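Side-chain contacts in citrate lyase subunit beta-like protein (Mycobacterium tuberculosis H37Rv, PDB 6CHU), which is a magnesium-dependent lyase of the HpcH/HpaI aldolase family, built as a homotrimer of TIM barrels and linked to itaconate dissimilation and leucine catabolism: residues R204-A208 / V209-V213; H190-I193 / L194-E197; Q51-A54 / A55-A58. All coordinates share one frame; numbering follows the deposited sequence.

Contact 1: residues R204-A208 / V209-V213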
loop_
_atom_site.group_PDB
_atom_site.type_symbol
_atom_site.label_atom_id
_atom_site.label_comp_id
_atom_site.label_asym_id
_atom_site.label_seq_id
_atom_site.Cartn_x
_atom_site.Cartn_y
_atom_site.Cartn_z
ATOM N N ARG A 204 -16.395 10.040 8.991
ATOM C CA ARG A 204 -16.234 9.204 10.184
ATOM C C ARG A 204 -15.056 8.249 10.018
ATOM O O ARG A 204 -14.239 8.088 10.936
ATOM C CB ARG A 204 -17.517 8.424 10.475
ATOM C CG ARG A 204 -18.610 9.242 11.127
ATOM C CD ARG A 204 -19.785 8.325 11.460
ATOM N NE ARG A 204 -20.892 9.035 12.080
ATOM C CZ ARG A 204 -22.125 8.544 12.166
ATOM N NH1 ARG A 204 -22.401 7.348 11.662
ATOM N NH2 ARG A 204 -23.083 9.250 12.751
ATOM N N ASP A 205 -14.960 7.606 8.852
ATOM C CA ASP A 205 -13.828 6.728 8.563
ATOM C C ASP A 205 -12.510 7.485 8.663
ATOM O O ASP A 205 -11.532 6.987 9.234
ATOM C CB ASP A 205 -13.973 6.138 7.160
ATOM C CG ASP A 205 -14.889 4.928 7.103
ATOM O OD1 ASP A 205 -15.510 4.572 8.132
ATOM O OD2 ASP A 205 -14.976 4.324 6.004
ATOM N N ALA A 206 -12.468 8.695 8.103
ATOM C CA ALA A 206 -11.232 9.464 8.084
ATOM C C ALA A 206 -10.823 9.870 9.497
ATOM O O ALA A 206 -9.659 9.712 9.882
ATOM C CB ALA A 206 -11.401 10.683 7.179
ATOM N N ALA A 207 -11.785 10.347 10.297
ATOM C CA ALA A 207 -11.489 10.758 11.666
ATOM C C ALA A 207 -11.054 9.571 12.517
ATOM O O ALA A 207 -10.198 9.707 13.403
ATOM C CB ALA A 207 -12.716 11.438 12.284
ATOM N N ALA A 208 -11.634 8.400 12.267
ATOM C CA ALA A 208 -11.323 7.233 13.086
ATOM C C ALA A 208 -9.870 6.791 12.931
ATOM O O ALA A 208 -9.303 6.230 13.875
ATOM C CB ALA A 208 -12.262 6.082 12.729
ATOM N N VAL A 209 -9.267 6.994 11.755
ATOM C CA VAL A 209 -7.882 6.569 11.517
ATOM C C VAL A 209 -6.883 7.704 11.676
ATOM O O VAL A 209 -5.672 7.480 11.521
ATOM C CB VAL A 209 -7.712 5.914 10.129
ATOM C CG1 VAL A 209 -8.635 4.691 10.010
ATOM C CG2 VAL A 209 -7.952 6.923 8.987
ATOM N N GLY A 210 -7.342 8.914 11.966
ATOM C CA GLY A 210 -6.450 10.003 12.297
ATOM C C GLY A 210 -6.205 11.045 11.227
ATOM O O GLY A 210 -5.239 11.810 11.347
ATOM N N PHE A 211 -7.021 11.100 10.181
ATOM C CA PHE A 211 -6.989 12.296 9.355
ATOM C C PHE A 211 -7.318 13.494 10.239
ATOM O O PHE A 211 -8.036 13.376 11.233
ATOM C CB PHE A 211 -7.979 12.195 8.183
ATOM C CG PHE A 211 -7.425 11.472 6.981
ATOM C CD1 PHE A 211 -6.658 12.147 6.046
ATOM C CD2 PHE A 211 -7.667 10.110 6.795
ATOM C CE1 PHE A 211 -6.137 11.490 4.936
ATOM C CE2 PHE A 211 -7.155 9.437 5.685
ATOM C CZ PHE A 211 -6.387 10.133 4.747
ATOM N N ASP A 212 -6.741 14.646 9.900
ATOM C CA ASP A 212 -6.969 15.867 10.661
ATOM C C ASP A 212 -8.078 16.716 10.082
ATOM O O ASP A 212 -8.664 17.534 10.811
ATOM C CB ASP A 212 -5.691 16.701 10.692
ATOM C CG ASP A 212 -4.550 15.959 11.331
ATOM O OD1 ASP A 212 -4.656 15.699 12.541
ATOM O OD2 ASP A 212 -3.592 15.591 10.620
ATOM N N VAL A 213 -8.357 16.539 8.799
ATOM C CA VAL A 213 -9.216 17.423 8.014
ATOM C C VAL A 213 -9.933 16.584 6.964
ATOM O O VAL A 213 -9.338 15.683 6.369
ATOM C CB VAL A 213 -8.385 18.532 7.323
ATOM C CG1 VAL A 213 -9.234 19.275 6.277
ATOM C CG2 VAL A 213 -7.789 19.511 8.349
#
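Phe211 folds back onto Ala206 where the helix 196-209 ends. Phe211 CD2 lies 3.8 Å from Ala206 CB. Phe211 CB is 3.4 Å from Ala206 O, and that oxygen sits at the ring edge, in the ring plane. Phe211 CG stands beside its own backbone N (chi1 -85°), which turns the ring back alongside the last helical turn. The backbone pins this return. Phe211 N bonds to Ala206 O at 3.0 Å, and Gly210 N bonds to Ala207 O at 3.3 Å. Val209 N makes only weak bonds, to Asp205 O and Ala206 O. Val209 CG2 lies 3.4 Å from Ala206 O. Gly210 has a positive phi of 104°, a conformation that glycine adopts readily.

Further out, Arg171 and Leu175 of helix 165-180 pack on the Phe211 side chain, with Ala185 and Asp187 of strand 184-187. Tyr229 also touches both Phe211 and Ala206. Asp205 turns its carboxylate to another chain and forms a salt bridge with Arg158 of the second subunit. The two bonds back into the last turn and the glycine in the left-handed helical conformation make this a Schellman motif. It closes the helix and leads the chain into strand 213-216 of the TIM barrel.

Contact 2: residues H190-I193 / L194-E197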
loop_
_atom_site.group_PDB
_atom_site.type_symbol
_atom_site.label_atom_id
_atom_site.label_comp_id
_atom_site.label_asym_id
_atom_site.label_seq_id
_atom_site.Cartn_x
_atom_site.Cartn_y
_atom_site.Cartn_z
ATOM N N HIS A 190 -15.502 14.916 -1.325
ATOM C CA HIS A 190 -16.627 14.064 -1.689
ATOM C C HIS A 190 -17.398 14.819 -2.761
ATOM O O HIS A 190 -18.161 15.729 -2.443
ATOM C CB HIS A 190 -17.484 13.788 -0.460
ATOM C CG HIS A 190 -18.406 12.623 -0.615
ATOM N ND1 HIS A 190 -18.008 11.325 -0.373
ATOM C CD2 HIS A 190 -19.709 12.560 -0.974
ATOM C CE1 HIS A 190 -19.029 10.512 -0.580
ATOM N NE2 HIS A 190 -20.070 11.235 -0.954
ATOM N N LEU A 191 -17.199 14.447 -4.033
ATOM C CA LEU A 191 -17.764 15.248 -5.118
ATOM C C LEU A 191 -19.282 15.166 -5.187
ATOM O O LEU A 191 -19.914 16.093 -5.713
ATOM C CB LEU A 191 -17.169 14.830 -6.463
ATOM C CG LEU A 191 -15.708 15.231 -6.697
ATOM C CD1 LEU A 191 -15.366 14.988 -8.146
ATOM C CD2 LEU A 191 -15.455 16.691 -6.349
ATOM N N ASP A 192 -19.882 14.093 -4.670
ATOM C CA ASP A 192 -21.338 13.938 -4.697
ATOM C C ASP A 192 -21.918 14.724 -3.526
ATOM O O ASP A 192 -22.108 14.197 -2.427
ATOM C CB ASP A 192 -21.734 12.465 -4.638
ATOM C CG ASP A 192 -23.212 12.244 -4.928
ATOM O OD1 ASP A 192 -23.977 13.230 -4.955
ATOM O OD2 ASP A 192 -23.615 11.082 -5.126
ATOM N N ILE A 193 -22.248 15.993 -3.793
ATOM C CA ILE A 193 -22.585 16.939 -2.728
ATOM C C ILE A 193 -23.826 16.490 -1.964
ATOM O O ILE A 193 -23.873 16.550 -0.729
ATOM C CB ILE A 193 -22.776 18.350 -3.312
ATOM C CG1 ILE A 193 -21.455 18.874 -3.863
ATOM C CG2 ILE A 193 -23.366 19.288 -2.266
ATOM C CD1 ILE A 193 -21.587 20.212 -4.569
ATOM N N LEU A 194 -24.866 16.076 -2.685
ATOM C CA LEU A 194 -26.107 15.686 -2.029
ATOM C C LEU A 194 -26.009 14.329 -1.340
ATOM O O LEU A 194 -26.930 13.972 -0.593
ATOM C CB LEU A 194 -27.262 15.680 -3.039
ATOM C CG LEU A 194 -27.569 17.038 -3.677
ATOM C CD1 LEU A 194 -28.719 16.905 -4.665
ATOM C CD2 LEU A 194 -27.905 18.059 -2.602
ATOM N N ASP A 195 -24.935 13.573 -1.580
ATOM C CA ASP A 195 -24.693 12.295 -0.904
ATOM C C ASP A 195 -24.146 12.558 0.502
ATOM O O ASP A 195 -22.966 12.363 0.804
ATOM C CB ASP A 195 -23.735 11.435 -1.717
ATOM C CG ASP A 195 -23.406 10.117 -1.037
ATOM O OD1 ASP A 195 -24.272 9.589 -0.300
ATOM O OD2 ASP A 195 -22.268 9.631 -1.218
ATOM N N VAL A 196 -25.040 13.021 1.375
ATOM C CA VAL A 196 -24.647 13.309 2.752
ATOM C C VAL A 196 -24.365 12.015 3.508
ATOM O O VAL A 196 -23.463 11.958 4.357
ATOM C CB VAL A 196 -25.741 14.150 3.440
ATOM C CG1 VAL A 196 -25.499 14.242 4.942
ATOM C CG2 VAL A 196 -25.797 15.536 2.822
ATOM N N GLU A 197 -25.127 10.956 3.216
ATOM C CA GLU A 197 -24.870 9.663 3.848
ATOM C C GLU A 197 -23.446 9.187 3.569
ATOM O O GLU A 197 -22.710 8.798 4.490
ATOM C CB GLU A 197 -25.894 8.633 3.360
ATOM C CG GLU A 197 -25.681 7.228 3.894
ATOM C CD GLU A 197 -26.629 6.214 3.271
ATOM O OE1 GLU A 197 -27.135 6.471 2.157
ATOM O OE2 GLU A 197 -26.870 5.159 3.897
#
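A histidine-carboxylate hydrogen bond, His190 to Asp195, spans the loop that joins strand 184-187 to helix 196-209. His190 NE2 donates to Asp195 OD2 at 2.7 Å. The oxygen lies almost in the imidazole plane, at the ring edge. The histidine nitrogen in turn meets OD2 from above the carboxylate plane, 41° out of it. The two side chains cross at about a right angle. Asp195 CG lies anti to its backbone N (chi1 178°), and this sends the carboxylate back toward the histidine. The other ring nitrogen, ND1, bonds to Glu202. The imidazole is therefore gripped at both nitrogens and its rotation is fixed. Two acidic partners would probably favour a protonated ring.

Asp195 is also the N-cap of the helix. Its OD1 takes the backbone N of Gly198, while OD2 holds the histidine. A type I beta turn from Asp192 to Asp195 brings the chain into this cap, closed by Asp195 N to Asp192 O at 3.0 Å. Asp192 CG lies 3.4 Å from Asp195 CB. The carboxylate planes are 49° apart, and Asp192 OD2 and Asp195 OD2 stay 4.4 Å apart. The histidine bonded to Asp195 probably eases the closeness of these like charges. At the tip of the turn, Ile193 rests on Ile217, His218 and Ser220 of the same chain and on Met259 of the third subunit.

Contact 3: residues Q51-A54 / A55-A58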
loop_
_atom_site.group_PDB
_atom_site.type_symbol
_atom_site.label_atom_id
_atom_site.label_comp_id
_atom_site.label_asym_id
_atom_site.label_seq_id
_atom_site.Cartn_x
_atom_site.Cartn_y
_atom_site.Cartn_z
ATOM N N GLN A 51 -10.558 32.595 -16.647
ATOM C CA GLN A 51 -10.918 33.372 -15.469
ATOM C C GLN A 51 -9.799 33.459 -14.438
ATOM O O GLN A 51 -9.971 34.129 -13.416
ATOM C CB GLN A 51 -12.172 32.780 -14.816
ATOM C CG GLN A 51 -13.417 32.907 -15.675
ATOM C CD GLN A 51 -13.582 34.303 -16.219
ATOM O OE1 GLN A 51 -13.599 34.511 -17.434
ATOM N NE2 GLN A 51 -13.700 35.276 -15.322
ATOM N N LYS A 52 -8.667 32.804 -14.671
ATOM C CA LYS A 52 -7.597 32.800 -13.679
ATOM C C LYS A 52 -6.983 34.189 -13.469
ATOM O O LYS A 52 -6.670 34.543 -12.320
ATOM C CB LYS A 52 -6.517 31.780 -14.060
ATOM C CG LYS A 52 -6.989 30.324 -14.014
ATOM C CD LYS A 52 -5.843 29.362 -14.294
ATOM C CE LYS A 52 -6.310 27.911 -14.374
ATOM N NZ LYS A 52 -7.030 27.484 -13.157
ATOM N N PRO A 53 -6.767 34.999 -14.516
ATOM C CA PRO A 53 -6.317 36.379 -14.252
ATOM C C PRO A 53 -7.275 37.163 -13.370
ATOM O O PRO A 53 -6.830 37.885 -12.469
ATOM C CB PRO A 53 -6.209 36.976 -15.662
ATOM C CG PRO A 53 -5.861 35.818 -16.505
ATOM C CD PRO A 53 -6.659 34.675 -15.952
ATOM N N ALA A 54 -8.586 37.037 -13.597
ATOM C CA ALA A 54 -9.540 37.714 -12.722
ATOM C C ALA A 54 -9.503 37.146 -11.307
ATOM O O ALA A 54 -9.726 37.881 -10.338
ATOM C CB ALA A 54 -10.951 37.621 -13.305
ATOM N N ALA A 55 -9.220 35.847 -11.166
ATOM C CA ALA A 55 -9.131 35.251 -9.836
ATOM C C ALA A 55 -7.927 35.794 -9.074
ATOM O O ALA A 55 -7.998 35.999 -7.857
ATOM C CB ALA A 55 -9.057 33.728 -9.942
ATOM N N ARG A 56 -6.818 36.038 -9.776
ATOM C CA ARG A 56 -5.632 36.593 -9.130
ATOM C C ARG A 56 -5.877 38.013 -8.635
ATOM O O ARG A 56 -5.390 38.393 -7.563
ATOM C CB ARG A 56 -4.445 36.552 -10.094
ATOM C CG ARG A 56 -4.067 35.128 -10.456
ATOM C CD ARG A 56 -2.883 35.015 -11.409
ATOM N NE ARG A 56 -2.715 33.613 -11.772
ATOM C CZ ARG A 56 -2.922 33.109 -12.986
ATOM N NH1 ARG A 56 -3.261 33.901 -13.996
ATOM N NH2 ARG A 56 -2.769 31.804 -13.184
ATOM N N ASN A 57 -6.627 38.812 -9.397
ATOM C CA ASN A 57 -6.983 40.149 -8.932
ATOM C C ASN A 57 -7.913 40.080 -7.726
ATOM O O ASN A 57 -7.754 40.848 -6.772
ATOM C CB ASN A 57 -7.628 40.953 -10.062
ATOM C CG ASN A 57 -6.655 41.265 -11.182
ATOM O OD1 ASN A 57 -5.455 41.402 -10.956
ATOM N ND2 ASN A 57 -7.170 41.376 -12.400
ATOM N N ALA A 58 -8.887 39.167 -7.746
ATOM C CA ALA A 58 -9.766 39.027 -6.589
ATOM C C ALA A 58 -8.974 38.599 -5.364
ATOM O O ALA A 58 -9.265 39.028 -4.241
ATOM C CB ALA A 58 -10.882 38.023 -6.886
#
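Arg56 lies back along the first turn of helix 52-61, over the backbone of Lys52 and beside Pro53. The tight part of the contact is here. Arg56 CG is 3.3 Å from Lys52 O. One face of the guanidinium covers the carbonyl carbon of Lys52. Arg56 NH2 comes within 3.8 Å of Lys52 CB, and Arg56 NH1 is 4.0 Å from Pro53 CD. The Arg56 chain runs extended from CG to NE, with CG beside the backbone N (chi1 -64°), and this reach carries the flat group back over the turn. The charged ends of Lys52 and Arg56 diverge. Lys52 NZ bonds to the carbonyl oxygens of Leu43 and Val47, whereas Arg56 forms salt bridges with Asp84 through NE and Asp80 through NH2. These acids probably offset the charge of Arg56, which lies near that of Lys52.

On the inner side Ala55 is buried. Ala55 CB lies 3.5 Å from Lys52 O, and the side chain also touches Ala23 and Asp24. The backbone of this turn is regular, with Ala55 N to Gln51 O at 2.9 Å and Ala58 N to Ala54 O at 3.0 Å.

The outer side is looser. Pro53, Ala54 and Asn57 are exposed to solvent. Asn57 ND2 lies 3.5 Å from Pro53 O, and Asn57 OD1 makes a weak hydrogen bond with Arg60. The turn belongs to the beta-alpha-beta unit of strand 38-42, helix 52-61 and strand 69-72. Through Arg56 it packs against the neighbouring helix 79-89, at Arg83 and Ala87.

All three contacts lie in one TIM barrel, in the chain order contact 3, contact 2, contact 1. Contacts 2 and 1 share helix 196-209: contact 2 starts it and contact 1 ends it. Their centres are about 17 Å apart. Between them they frame the helix that links strands 184-187 and 213-216. Contact 3 begins helix 52-61, much earlier in the barrel. Its centre is about 34 Å from that of contact 1, on the opposite side of the chain's centre, and about 28 Å from that of contact 2. Contacts 1 and 2 also meet other subunits of the trimer, whereas contact 3 touches no other chain.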